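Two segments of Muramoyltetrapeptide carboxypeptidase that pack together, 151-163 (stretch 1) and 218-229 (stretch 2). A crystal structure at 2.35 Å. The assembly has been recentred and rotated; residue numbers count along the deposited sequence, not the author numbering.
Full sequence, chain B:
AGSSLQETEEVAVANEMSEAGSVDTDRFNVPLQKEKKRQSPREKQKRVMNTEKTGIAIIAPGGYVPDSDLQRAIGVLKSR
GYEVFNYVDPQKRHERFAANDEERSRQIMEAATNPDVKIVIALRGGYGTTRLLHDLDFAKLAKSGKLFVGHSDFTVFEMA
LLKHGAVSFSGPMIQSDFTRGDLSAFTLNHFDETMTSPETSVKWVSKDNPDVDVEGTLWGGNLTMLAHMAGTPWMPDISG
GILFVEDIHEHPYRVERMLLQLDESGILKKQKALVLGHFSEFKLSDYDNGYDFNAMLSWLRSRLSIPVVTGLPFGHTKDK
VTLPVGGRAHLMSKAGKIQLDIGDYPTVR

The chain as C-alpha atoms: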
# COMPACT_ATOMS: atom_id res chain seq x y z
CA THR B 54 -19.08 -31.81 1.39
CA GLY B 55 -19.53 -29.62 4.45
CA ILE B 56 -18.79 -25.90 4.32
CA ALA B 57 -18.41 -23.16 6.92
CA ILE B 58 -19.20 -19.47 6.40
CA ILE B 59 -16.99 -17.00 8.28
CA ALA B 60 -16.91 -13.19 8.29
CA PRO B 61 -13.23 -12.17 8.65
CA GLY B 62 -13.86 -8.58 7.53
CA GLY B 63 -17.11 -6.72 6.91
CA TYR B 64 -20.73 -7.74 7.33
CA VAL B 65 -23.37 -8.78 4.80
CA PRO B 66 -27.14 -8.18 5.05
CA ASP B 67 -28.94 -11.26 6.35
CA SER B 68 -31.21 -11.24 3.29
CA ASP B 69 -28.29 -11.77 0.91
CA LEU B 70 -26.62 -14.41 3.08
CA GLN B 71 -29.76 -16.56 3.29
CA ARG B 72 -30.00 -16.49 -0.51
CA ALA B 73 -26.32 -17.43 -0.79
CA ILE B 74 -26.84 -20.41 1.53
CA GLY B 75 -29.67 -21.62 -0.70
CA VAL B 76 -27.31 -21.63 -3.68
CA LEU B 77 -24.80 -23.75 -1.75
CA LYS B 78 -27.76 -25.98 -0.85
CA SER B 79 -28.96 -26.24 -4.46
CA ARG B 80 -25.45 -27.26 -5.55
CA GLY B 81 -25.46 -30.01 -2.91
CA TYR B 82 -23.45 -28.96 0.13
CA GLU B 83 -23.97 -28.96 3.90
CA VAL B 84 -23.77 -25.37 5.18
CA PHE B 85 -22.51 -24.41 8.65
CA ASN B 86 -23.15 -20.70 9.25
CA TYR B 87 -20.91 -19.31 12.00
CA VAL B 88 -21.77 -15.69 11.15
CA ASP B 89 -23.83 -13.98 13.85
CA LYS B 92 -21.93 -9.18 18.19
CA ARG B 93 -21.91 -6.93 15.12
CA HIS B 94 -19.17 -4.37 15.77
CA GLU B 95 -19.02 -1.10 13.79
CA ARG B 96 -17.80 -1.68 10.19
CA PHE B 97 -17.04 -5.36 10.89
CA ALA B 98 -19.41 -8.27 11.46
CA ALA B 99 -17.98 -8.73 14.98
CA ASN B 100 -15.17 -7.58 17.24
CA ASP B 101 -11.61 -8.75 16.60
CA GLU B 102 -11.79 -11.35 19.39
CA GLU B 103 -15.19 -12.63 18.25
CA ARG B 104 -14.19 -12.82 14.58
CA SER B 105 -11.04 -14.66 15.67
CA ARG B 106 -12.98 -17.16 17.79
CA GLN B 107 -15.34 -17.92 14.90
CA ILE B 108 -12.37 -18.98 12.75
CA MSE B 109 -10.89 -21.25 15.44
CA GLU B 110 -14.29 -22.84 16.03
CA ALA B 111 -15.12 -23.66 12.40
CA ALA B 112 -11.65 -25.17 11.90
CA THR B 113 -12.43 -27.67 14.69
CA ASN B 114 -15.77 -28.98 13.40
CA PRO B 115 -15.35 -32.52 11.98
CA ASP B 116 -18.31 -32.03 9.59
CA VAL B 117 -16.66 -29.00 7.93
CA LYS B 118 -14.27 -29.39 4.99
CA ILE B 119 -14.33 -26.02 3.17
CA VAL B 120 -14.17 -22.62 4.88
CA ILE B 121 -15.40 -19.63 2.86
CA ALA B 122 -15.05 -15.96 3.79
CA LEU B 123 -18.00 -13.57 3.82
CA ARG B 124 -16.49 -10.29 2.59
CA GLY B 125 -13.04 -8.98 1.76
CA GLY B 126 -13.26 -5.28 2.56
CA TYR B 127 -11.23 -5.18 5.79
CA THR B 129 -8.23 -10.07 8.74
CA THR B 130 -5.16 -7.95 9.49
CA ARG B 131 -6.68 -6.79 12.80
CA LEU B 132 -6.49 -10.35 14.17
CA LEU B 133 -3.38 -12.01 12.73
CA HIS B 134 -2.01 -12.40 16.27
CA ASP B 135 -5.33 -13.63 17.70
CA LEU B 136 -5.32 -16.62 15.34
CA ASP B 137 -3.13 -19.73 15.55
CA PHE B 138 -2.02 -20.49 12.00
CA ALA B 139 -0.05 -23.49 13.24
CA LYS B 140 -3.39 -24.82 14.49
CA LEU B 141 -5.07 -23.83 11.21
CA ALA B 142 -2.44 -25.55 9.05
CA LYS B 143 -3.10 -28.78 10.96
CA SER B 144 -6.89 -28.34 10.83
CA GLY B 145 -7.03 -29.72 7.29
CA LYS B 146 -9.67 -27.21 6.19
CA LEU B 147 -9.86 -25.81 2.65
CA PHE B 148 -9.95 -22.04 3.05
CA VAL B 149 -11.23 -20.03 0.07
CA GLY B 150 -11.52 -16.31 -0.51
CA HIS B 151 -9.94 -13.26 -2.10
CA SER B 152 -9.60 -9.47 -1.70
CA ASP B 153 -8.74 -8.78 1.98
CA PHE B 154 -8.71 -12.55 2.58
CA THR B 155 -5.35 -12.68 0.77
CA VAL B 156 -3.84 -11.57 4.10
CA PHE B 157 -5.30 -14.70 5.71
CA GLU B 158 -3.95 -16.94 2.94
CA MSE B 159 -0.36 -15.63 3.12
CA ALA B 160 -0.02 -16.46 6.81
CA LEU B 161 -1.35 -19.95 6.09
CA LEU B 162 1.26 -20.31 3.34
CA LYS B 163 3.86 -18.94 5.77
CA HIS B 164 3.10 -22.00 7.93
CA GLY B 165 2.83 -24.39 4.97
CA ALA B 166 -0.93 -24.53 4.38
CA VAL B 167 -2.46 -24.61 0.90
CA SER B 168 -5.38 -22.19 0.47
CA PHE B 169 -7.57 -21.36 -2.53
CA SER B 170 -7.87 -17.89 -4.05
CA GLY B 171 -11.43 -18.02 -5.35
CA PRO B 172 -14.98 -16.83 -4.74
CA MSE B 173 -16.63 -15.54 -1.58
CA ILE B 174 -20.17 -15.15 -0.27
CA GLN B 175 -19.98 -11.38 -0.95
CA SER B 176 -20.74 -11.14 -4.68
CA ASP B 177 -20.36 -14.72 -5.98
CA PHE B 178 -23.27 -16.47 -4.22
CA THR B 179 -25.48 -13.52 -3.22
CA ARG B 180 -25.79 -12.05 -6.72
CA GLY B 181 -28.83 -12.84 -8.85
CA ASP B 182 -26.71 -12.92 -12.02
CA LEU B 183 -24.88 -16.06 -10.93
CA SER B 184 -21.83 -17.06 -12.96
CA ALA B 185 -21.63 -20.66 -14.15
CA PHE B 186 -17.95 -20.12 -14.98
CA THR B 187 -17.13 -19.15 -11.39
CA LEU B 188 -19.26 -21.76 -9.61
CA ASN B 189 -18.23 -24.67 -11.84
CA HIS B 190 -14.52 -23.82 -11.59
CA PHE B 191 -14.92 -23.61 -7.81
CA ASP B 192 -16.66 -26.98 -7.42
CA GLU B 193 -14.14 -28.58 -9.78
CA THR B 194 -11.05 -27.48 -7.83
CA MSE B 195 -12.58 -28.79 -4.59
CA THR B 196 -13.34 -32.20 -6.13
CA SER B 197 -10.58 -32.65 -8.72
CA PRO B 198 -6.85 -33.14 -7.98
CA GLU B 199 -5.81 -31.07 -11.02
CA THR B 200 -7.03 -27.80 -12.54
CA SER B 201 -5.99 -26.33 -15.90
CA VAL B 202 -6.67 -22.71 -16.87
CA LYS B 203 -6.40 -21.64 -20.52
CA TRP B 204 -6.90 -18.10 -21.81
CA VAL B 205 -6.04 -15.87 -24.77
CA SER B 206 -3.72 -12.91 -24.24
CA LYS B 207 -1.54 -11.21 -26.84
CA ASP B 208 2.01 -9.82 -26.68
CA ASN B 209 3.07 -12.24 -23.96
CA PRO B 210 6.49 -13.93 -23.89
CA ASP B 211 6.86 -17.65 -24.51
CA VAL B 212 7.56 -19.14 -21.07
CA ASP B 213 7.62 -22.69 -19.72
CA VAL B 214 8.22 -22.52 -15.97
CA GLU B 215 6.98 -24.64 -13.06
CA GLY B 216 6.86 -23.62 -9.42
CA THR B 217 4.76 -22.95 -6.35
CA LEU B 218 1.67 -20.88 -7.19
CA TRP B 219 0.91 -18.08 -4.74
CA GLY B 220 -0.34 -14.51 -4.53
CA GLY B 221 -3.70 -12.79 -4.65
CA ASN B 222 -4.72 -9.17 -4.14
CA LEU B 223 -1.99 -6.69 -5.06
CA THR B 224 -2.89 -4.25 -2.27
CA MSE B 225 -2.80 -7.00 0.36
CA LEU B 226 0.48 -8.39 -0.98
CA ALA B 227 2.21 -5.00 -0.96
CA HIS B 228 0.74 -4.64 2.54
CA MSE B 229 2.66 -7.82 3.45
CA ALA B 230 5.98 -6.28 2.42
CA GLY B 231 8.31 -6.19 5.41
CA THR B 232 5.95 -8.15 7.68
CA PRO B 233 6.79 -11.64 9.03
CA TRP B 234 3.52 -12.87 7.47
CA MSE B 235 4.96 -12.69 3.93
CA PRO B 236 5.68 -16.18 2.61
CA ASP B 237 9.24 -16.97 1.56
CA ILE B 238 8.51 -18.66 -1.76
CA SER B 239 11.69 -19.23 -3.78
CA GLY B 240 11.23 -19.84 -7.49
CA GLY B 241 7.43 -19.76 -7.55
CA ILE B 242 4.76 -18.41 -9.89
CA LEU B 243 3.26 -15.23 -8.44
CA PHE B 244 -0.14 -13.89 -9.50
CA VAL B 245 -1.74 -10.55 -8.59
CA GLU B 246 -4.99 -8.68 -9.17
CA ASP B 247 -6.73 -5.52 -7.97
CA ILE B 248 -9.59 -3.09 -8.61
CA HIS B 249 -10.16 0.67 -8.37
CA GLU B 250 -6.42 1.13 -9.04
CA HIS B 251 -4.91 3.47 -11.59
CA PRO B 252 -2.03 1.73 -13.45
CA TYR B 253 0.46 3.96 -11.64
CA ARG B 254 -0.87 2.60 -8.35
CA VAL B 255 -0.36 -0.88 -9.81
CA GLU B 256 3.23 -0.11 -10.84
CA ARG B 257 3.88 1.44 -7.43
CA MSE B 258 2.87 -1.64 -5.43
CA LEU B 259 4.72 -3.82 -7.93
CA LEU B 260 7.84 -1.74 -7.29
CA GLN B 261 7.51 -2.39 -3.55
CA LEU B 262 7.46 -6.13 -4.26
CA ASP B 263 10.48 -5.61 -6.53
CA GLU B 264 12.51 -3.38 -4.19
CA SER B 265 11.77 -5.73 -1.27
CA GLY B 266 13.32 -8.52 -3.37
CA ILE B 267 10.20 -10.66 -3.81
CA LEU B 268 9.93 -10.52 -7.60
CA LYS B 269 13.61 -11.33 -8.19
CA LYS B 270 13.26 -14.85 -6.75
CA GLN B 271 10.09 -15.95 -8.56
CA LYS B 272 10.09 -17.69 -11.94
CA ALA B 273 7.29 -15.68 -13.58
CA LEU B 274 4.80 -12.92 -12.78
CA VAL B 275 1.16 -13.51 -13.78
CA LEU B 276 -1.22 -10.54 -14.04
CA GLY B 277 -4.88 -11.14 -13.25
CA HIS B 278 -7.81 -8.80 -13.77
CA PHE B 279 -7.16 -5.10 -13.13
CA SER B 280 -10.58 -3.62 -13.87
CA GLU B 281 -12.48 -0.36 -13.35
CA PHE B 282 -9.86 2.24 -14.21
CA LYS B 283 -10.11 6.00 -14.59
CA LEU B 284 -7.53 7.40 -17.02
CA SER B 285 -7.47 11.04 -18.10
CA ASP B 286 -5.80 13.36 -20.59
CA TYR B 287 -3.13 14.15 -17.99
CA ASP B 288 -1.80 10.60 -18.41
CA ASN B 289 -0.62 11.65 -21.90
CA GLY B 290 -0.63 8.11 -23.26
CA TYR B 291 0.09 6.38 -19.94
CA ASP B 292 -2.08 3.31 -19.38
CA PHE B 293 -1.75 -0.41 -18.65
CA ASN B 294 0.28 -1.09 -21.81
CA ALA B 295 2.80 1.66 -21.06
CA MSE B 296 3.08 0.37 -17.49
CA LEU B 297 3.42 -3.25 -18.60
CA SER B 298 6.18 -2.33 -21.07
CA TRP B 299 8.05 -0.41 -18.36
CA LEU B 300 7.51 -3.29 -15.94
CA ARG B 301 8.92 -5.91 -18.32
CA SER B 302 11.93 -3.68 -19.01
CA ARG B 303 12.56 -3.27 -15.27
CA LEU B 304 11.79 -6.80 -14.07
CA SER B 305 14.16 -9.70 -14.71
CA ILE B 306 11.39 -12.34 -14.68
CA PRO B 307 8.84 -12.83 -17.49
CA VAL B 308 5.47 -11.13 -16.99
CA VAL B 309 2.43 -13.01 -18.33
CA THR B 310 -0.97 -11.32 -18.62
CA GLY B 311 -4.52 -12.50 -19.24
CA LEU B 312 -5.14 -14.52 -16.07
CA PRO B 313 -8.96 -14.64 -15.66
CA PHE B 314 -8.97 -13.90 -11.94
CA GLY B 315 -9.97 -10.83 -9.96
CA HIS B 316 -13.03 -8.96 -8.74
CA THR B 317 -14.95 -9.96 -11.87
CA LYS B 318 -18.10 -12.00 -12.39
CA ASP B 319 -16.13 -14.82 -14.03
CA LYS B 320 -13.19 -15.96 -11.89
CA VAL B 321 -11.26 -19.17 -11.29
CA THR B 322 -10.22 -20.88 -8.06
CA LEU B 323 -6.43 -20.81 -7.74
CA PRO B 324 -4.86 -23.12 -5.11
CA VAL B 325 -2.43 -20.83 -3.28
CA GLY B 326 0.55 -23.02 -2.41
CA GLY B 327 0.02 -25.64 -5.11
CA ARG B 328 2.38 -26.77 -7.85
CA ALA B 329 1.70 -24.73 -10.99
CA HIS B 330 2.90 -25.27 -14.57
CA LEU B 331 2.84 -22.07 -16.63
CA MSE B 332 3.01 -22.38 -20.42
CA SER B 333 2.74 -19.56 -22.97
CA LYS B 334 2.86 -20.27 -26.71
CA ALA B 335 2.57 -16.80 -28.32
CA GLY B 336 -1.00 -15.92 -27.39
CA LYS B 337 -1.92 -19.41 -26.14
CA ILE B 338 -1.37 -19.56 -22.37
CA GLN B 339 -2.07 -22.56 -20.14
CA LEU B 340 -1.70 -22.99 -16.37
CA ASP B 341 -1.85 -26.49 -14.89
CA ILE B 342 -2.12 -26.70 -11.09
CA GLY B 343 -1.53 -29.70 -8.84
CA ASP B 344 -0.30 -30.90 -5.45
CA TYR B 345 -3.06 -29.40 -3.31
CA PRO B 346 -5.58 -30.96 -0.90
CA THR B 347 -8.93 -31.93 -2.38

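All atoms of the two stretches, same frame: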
# COMPACT_ATOMS: atom_id res chain seq x y z
N HIS B 151 -10.78 -14.19 -1.35
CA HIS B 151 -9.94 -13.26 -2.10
C HIS B 151 -10.08 -11.88 -1.46
O HIS B 151 -10.64 -11.74 -0.37
CB HIS B 151 -10.32 -13.25 -3.58
CG HIS B 151 -11.69 -12.71 -3.85
ND1 HIS B 151 -12.82 -13.50 -3.84
CD2 HIS B 151 -12.11 -11.46 -4.15
CE1 HIS B 151 -13.88 -12.76 -4.11
NE2 HIS B 151 -13.48 -11.51 -4.30
N SER B 152 -9.56 -10.86 -2.15
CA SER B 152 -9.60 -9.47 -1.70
C SER B 152 -8.84 -9.37 -0.39
O SER B 152 -7.66 -9.76 -0.35
CB SER B 152 -11.05 -8.99 -1.66
OG SER B 152 -11.14 -7.66 -1.19
N ASP B 153 -9.44 -8.88 0.70
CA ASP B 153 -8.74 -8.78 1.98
C ASP B 153 -8.35 -10.14 2.53
O ASP B 153 -7.43 -10.22 3.35
CB ASP B 153 -9.61 -8.02 2.98
CG ASP B 153 -8.94 -7.85 4.33
OD1 ASP B 153 -7.91 -7.14 4.40
OD2 ASP B 153 -9.44 -8.42 5.32
N PHE B 154 -9.02 -11.21 2.10
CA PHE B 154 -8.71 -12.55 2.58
C PHE B 154 -7.36 -13.05 2.08
O PHE B 154 -6.91 -14.11 2.53
CB PHE B 154 -9.81 -13.52 2.18
CG PHE B 154 -9.88 -14.76 3.03
CD1 PHE B 154 -10.30 -14.68 4.35
CD2 PHE B 154 -9.54 -15.99 2.51
CE1 PHE B 154 -10.37 -15.81 5.14
CE2 PHE B 154 -9.61 -17.13 3.29
CZ PHE B 154 -10.02 -17.04 4.61
N THR B 155 -6.71 -12.33 1.16
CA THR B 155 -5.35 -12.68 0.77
C THR B 155 -4.40 -12.60 1.96
O THR B 155 -3.45 -13.38 2.04
CB THR B 155 -4.88 -11.76 -0.36
OG1 THR B 155 -5.79 -11.85 -1.46
CG2 THR B 155 -3.49 -12.16 -0.84
N VAL B 156 -4.65 -11.67 2.88
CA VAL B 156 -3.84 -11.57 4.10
C VAL B 156 -3.93 -12.87 4.89
O VAL B 156 -2.93 -13.36 5.42
CB VAL B 156 -4.29 -10.36 4.93
CG1 VAL B 156 -3.62 -10.35 6.29
CG2 VAL B 156 -4.01 -9.06 4.18
N PHE B 157 -5.13 -13.44 4.99
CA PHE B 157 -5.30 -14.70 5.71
C PHE B 157 -4.58 -15.85 5.02
O PHE B 157 -4.07 -16.75 5.69
CB PHE B 157 -6.79 -15.02 5.86
CG PHE B 157 -7.08 -16.18 6.76
CD1 PHE B 157 -7.12 -17.48 6.26
CD2 PHE B 157 -7.33 -15.99 8.11
CE1 PHE B 157 -7.39 -18.55 7.08
CE2 PHE B 157 -7.60 -17.06 8.94
CZ PHE B 157 -7.63 -18.34 8.42
N GLU B 158 -4.53 -15.83 3.69
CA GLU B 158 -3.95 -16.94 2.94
C GLU B 158 -2.43 -16.89 2.89
O GLU B 158 -1.80 -17.92 2.63
CB GLU B 158 -4.52 -16.96 1.52
CG GLU B 158 -6.02 -17.18 1.47
CD GLU B 158 -6.53 -17.43 0.07
OE1 GLU B 158 -5.70 -17.45 -0.87
OE2 GLU B 158 -7.75 -17.61 -0.10
N MSE B 159 -1.82 -15.73 3.12
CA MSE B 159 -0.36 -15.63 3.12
C MSE B 159 0.22 -16.18 4.41
O MSE B 159 1.26 -16.84 4.41
CB MSE B 159 0.08 -14.18 2.92
CG MSE B 159 -0.25 -13.60 1.55
SE MSE B 159 0.47 -14.65 0.07
CE MSE B 159 -1.13 -15.66 -0.41
N ALA B 160 -0.46 -15.91 5.53
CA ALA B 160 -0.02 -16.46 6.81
C ALA B 160 -0.18 -17.97 6.86
O ALA B 160 0.64 -18.66 7.48
CB ALA B 160 -0.78 -15.79 7.96
N LEU B 161 -1.22 -18.50 6.22
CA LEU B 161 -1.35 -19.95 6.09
C LEU B 161 -0.21 -20.52 5.26
O LEU B 161 0.37 -21.56 5.61
CB LEU B 161 -2.69 -20.32 5.47
CG LEU B 161 -3.92 -20.32 6.39
CD1 LEU B 161 -5.14 -20.80 5.62
CD2 LEU B 161 -3.67 -21.20 7.60
N LEU B 162 0.13 -19.86 4.16
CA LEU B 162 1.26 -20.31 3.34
C LEU B 162 2.58 -20.11 4.07
O LEU B 162 3.54 -20.84 3.81
CB LEU B 162 1.26 -19.57 2.00
CG LEU B 162 2.26 -20.07 0.97
CD1 LEU B 162 2.03 -21.54 0.66
CD2 LEU B 162 2.17 -19.23 -0.29
N LYS B 163 2.65 -19.12 4.96
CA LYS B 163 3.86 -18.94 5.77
C LYS B 163 4.09 -20.13 6.69
O LYS B 163 5.23 -20.44 7.03
CB LYS B 163 3.75 -17.65 6.58
CG LYS B 163 5.02 -17.27 7.33
CD LYS B 163 6.19 -17.06 6.37
CE LYS B 163 7.46 -16.72 7.12
NZ LYS B 163 8.61 -16.53 6.20
N LEU B 218 2.60 -21.96 -6.88
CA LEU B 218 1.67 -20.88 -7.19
C LEU B 218 1.24 -20.19 -5.91
O LEU B 218 0.85 -20.84 -4.94
CB LEU B 218 0.46 -21.42 -7.94
CG LEU B 218 -0.54 -20.38 -8.45
CD1 LEU B 218 0.08 -19.51 -9.53
CD2 LEU B 218 -1.81 -21.05 -8.96
N TRP B 219 1.30 -18.86 -5.91
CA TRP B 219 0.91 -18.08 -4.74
C TRP B 219 0.67 -16.64 -5.16
O TRP B 219 1.09 -16.21 -6.24
CB TRP B 219 1.98 -18.15 -3.64
CG TRP B 219 3.26 -17.46 -3.99
CD1 TRP B 219 4.18 -17.86 -4.91
CD2 TRP B 219 3.76 -16.25 -3.42
NE1 TRP B 219 5.23 -16.97 -4.95
CE2 TRP B 219 5.00 -15.97 -4.04
CE3 TRP B 219 3.29 -15.36 -2.44
CZ2 TRP B 219 5.76 -14.85 -3.72
CZ3 TRP B 219 4.05 -14.26 -2.12
CH2 TRP B 219 5.28 -14.01 -2.76
N GLY B 220 -0.02 -15.90 -4.30
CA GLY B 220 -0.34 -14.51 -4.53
C GLY B 220 -1.80 -14.23 -4.23
O GLY B 220 -2.44 -14.96 -3.46
N GLY B 221 -2.32 -13.18 -4.84
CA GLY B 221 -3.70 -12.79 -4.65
C GLY B 221 -3.97 -11.33 -4.96
O GLY B 221 -3.75 -10.88 -6.08
N ASN B 222 -4.43 -10.59 -3.96
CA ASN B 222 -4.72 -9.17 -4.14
C ASN B 222 -3.43 -8.36 -4.05
O ASN B 222 -2.62 -8.57 -3.14
CB ASN B 222 -5.72 -8.69 -3.09
CG ASN B 222 -6.13 -7.25 -3.29
OD1 ASN B 222 -5.55 -6.34 -2.69
ND2 ASN B 222 -7.13 -7.02 -4.14
N LEU B 223 -3.24 -7.45 -5.00
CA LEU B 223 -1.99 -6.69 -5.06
C LEU B 223 -1.85 -5.76 -3.86
O LEU B 223 -0.74 -5.57 -3.33
CB LEU B 223 -1.92 -5.90 -6.36
CG LEU B 223 -0.67 -5.02 -6.55
CD1 LEU B 223 0.59 -5.86 -6.49
CD2 LEU B 223 -0.75 -4.25 -7.85
N THR B 224 -2.95 -5.16 -3.41
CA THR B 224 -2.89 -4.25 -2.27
C THR B 224 -2.54 -5.00 -0.99
O THR B 224 -1.80 -4.48 -0.14
CB THR B 224 -4.21 -3.50 -2.11
OG1 THR B 224 -4.52 -2.81 -3.34
CG2 THR B 224 -4.13 -2.48 -0.98
N MSE B 225 -3.05 -6.21 -0.83
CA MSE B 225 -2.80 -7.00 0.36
C MSE B 225 -1.40 -7.61 0.35
O MSE B 225 -0.81 -7.85 1.40
CB MSE B 225 -3.85 -8.10 0.51
CG MSE B 225 -5.28 -7.59 0.36
SE MSE B 225 -5.67 -6.09 1.53
CE MSE B 225 -7.31 -5.46 0.69
N LEU B 226 -0.88 -7.86 -0.86
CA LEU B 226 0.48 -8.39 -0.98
C LEU B 226 1.52 -7.31 -0.71
O LEU B 226 2.50 -7.54 0.01
CB LEU B 226 0.68 -9.01 -2.36
CG LEU B 226 0.01 -10.36 -2.59
CD1 LEU B 226 0.26 -10.85 -4.00
CD2 LEU B 226 0.50 -11.38 -1.57
N ALA B 227 1.33 -6.11 -1.28
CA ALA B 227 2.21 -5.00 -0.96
C ALA B 227 2.09 -4.61 0.51
O ALA B 227 3.06 -4.12 1.10
CB ALA B 227 1.90 -3.80 -1.86
N HIS B 228 0.91 -4.82 1.10
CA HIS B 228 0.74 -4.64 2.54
C HIS B 228 1.56 -5.64 3.34
O HIS B 228 1.90 -5.37 4.50
CB HIS B 228 -0.74 -4.75 2.90
CG HIS B 228 -1.01 -4.77 4.37
ND1 HIS B 228 -0.63 -3.75 5.21
CD2 HIS B 228 -1.63 -5.69 5.15
CE1 HIS B 228 -1.00 -4.04 6.45
NE2 HIS B 228 -1.61 -5.21 6.44
N MSE B 229 1.89 -6.79 2.76
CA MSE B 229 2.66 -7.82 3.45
C MSE B 229 4.16 -7.58 3.37
O MSE B 229 4.94 -8.30 4.00
CB MSE B 229 2.33 -9.20 2.87
CG MSE B 229 1.00 -9.77 3.29
SE MSE B 229 0.88 -9.95 5.23
CE MSE B 229 -0.36 -11.44 5.30

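Stretch 2 runs as a strand (218-222) and turns directly into a helix from Leu 223; both elements pack on the helix of stretch 1 (155-163), the strand nearly antiparallel to it at 161° and 8.4 Å between axes, the second helix inclined at 49° and 9.5 Å. Together they bury 597 Å², both sides summed, with apolar side-chain contacts around one hydrogen bond. Leu 218 points its CB away and makes no contact. Trp 219, next along the strand, points toward the helix: its CB lies 3.5 Å from Leu 162 CD2, and CE3 is 3.8 Å from Met 159 SE. The selenium of this selenomethionine sits at the ring edge, 5.2 Å from the centroid of the six-membered ring and 89° off its normal, while the indole NE1 is satisfied by a hydrogen bond elsewhere in the structure. Gly 220 offers backbone only; its O is approached by Met 159 CE at 3.4 Å and by Thr 155 CG2 at 4.0 Å. Its phi/psi of 133/-156 would jam a CB against the preceding carbonyl, so glycine is required by the backbone alone. Gly 221 is constrained twice: its angles of 157/-120 carry the same penalty, and an ideal CB would point toward the helix and fall 2.6 Å from Thr 155 CG2, a clash. Without a side chain, Gly 221 CA can lie 3.9 Å from that same Thr 155 CG2.

Asn 222 ends the strand and supplies the polar link. Its N donates to Thr 155 OG1 (3.1 Å, 155°), and Thr 155 OG1 in turn donates to Ser 152 O at 3.0 Å, so one threonine hydroxyl, with chi1 in the m well, joins the strand's end to the turn that leads into the stretch 1 helix. The Asn 222 side chain, chi1 t, caps the helix that follows: OD1 accepts from Met 225 N at 3.1 Å. Its CB meanwhile rests 3.5 Å from Ser 152 O, so the residue serves both the contact and the cap. Leu 223 and Thr 224 leave the interface free, the first pointing away and the second out of reach.

Met 225, a selenomethionine, points toward stretch 1 and is heavily covered. Its CB packs 3.9 Å from Thr 155 CB and 3.8 Å from Val 156 CG2, its CG lies 3.3 Å from Ser 152 O, and its SE reaches to 3.8 Å from Asp 153 OD1. The unbranched, flexible chain follows the start of stretch 1 closely. Leu 226 sets out sideways, but its end comes nearer, placing CD2 3.7 Å from Met 159 SE. Ala 227 is out of reach. His 228 presents its ring edge to Val 156, CD2 to CG2 at 4.2 Å. Selenomethionine Met 229 closes the contact: its CE lies 3.6 Å from Val 156 CG1, 3.7 Å from Met 159 CB and 3.2 Å from Val 156 O, its terminal methyl fitting against the turn from Val 156 to Ala 160, where the residues are buried.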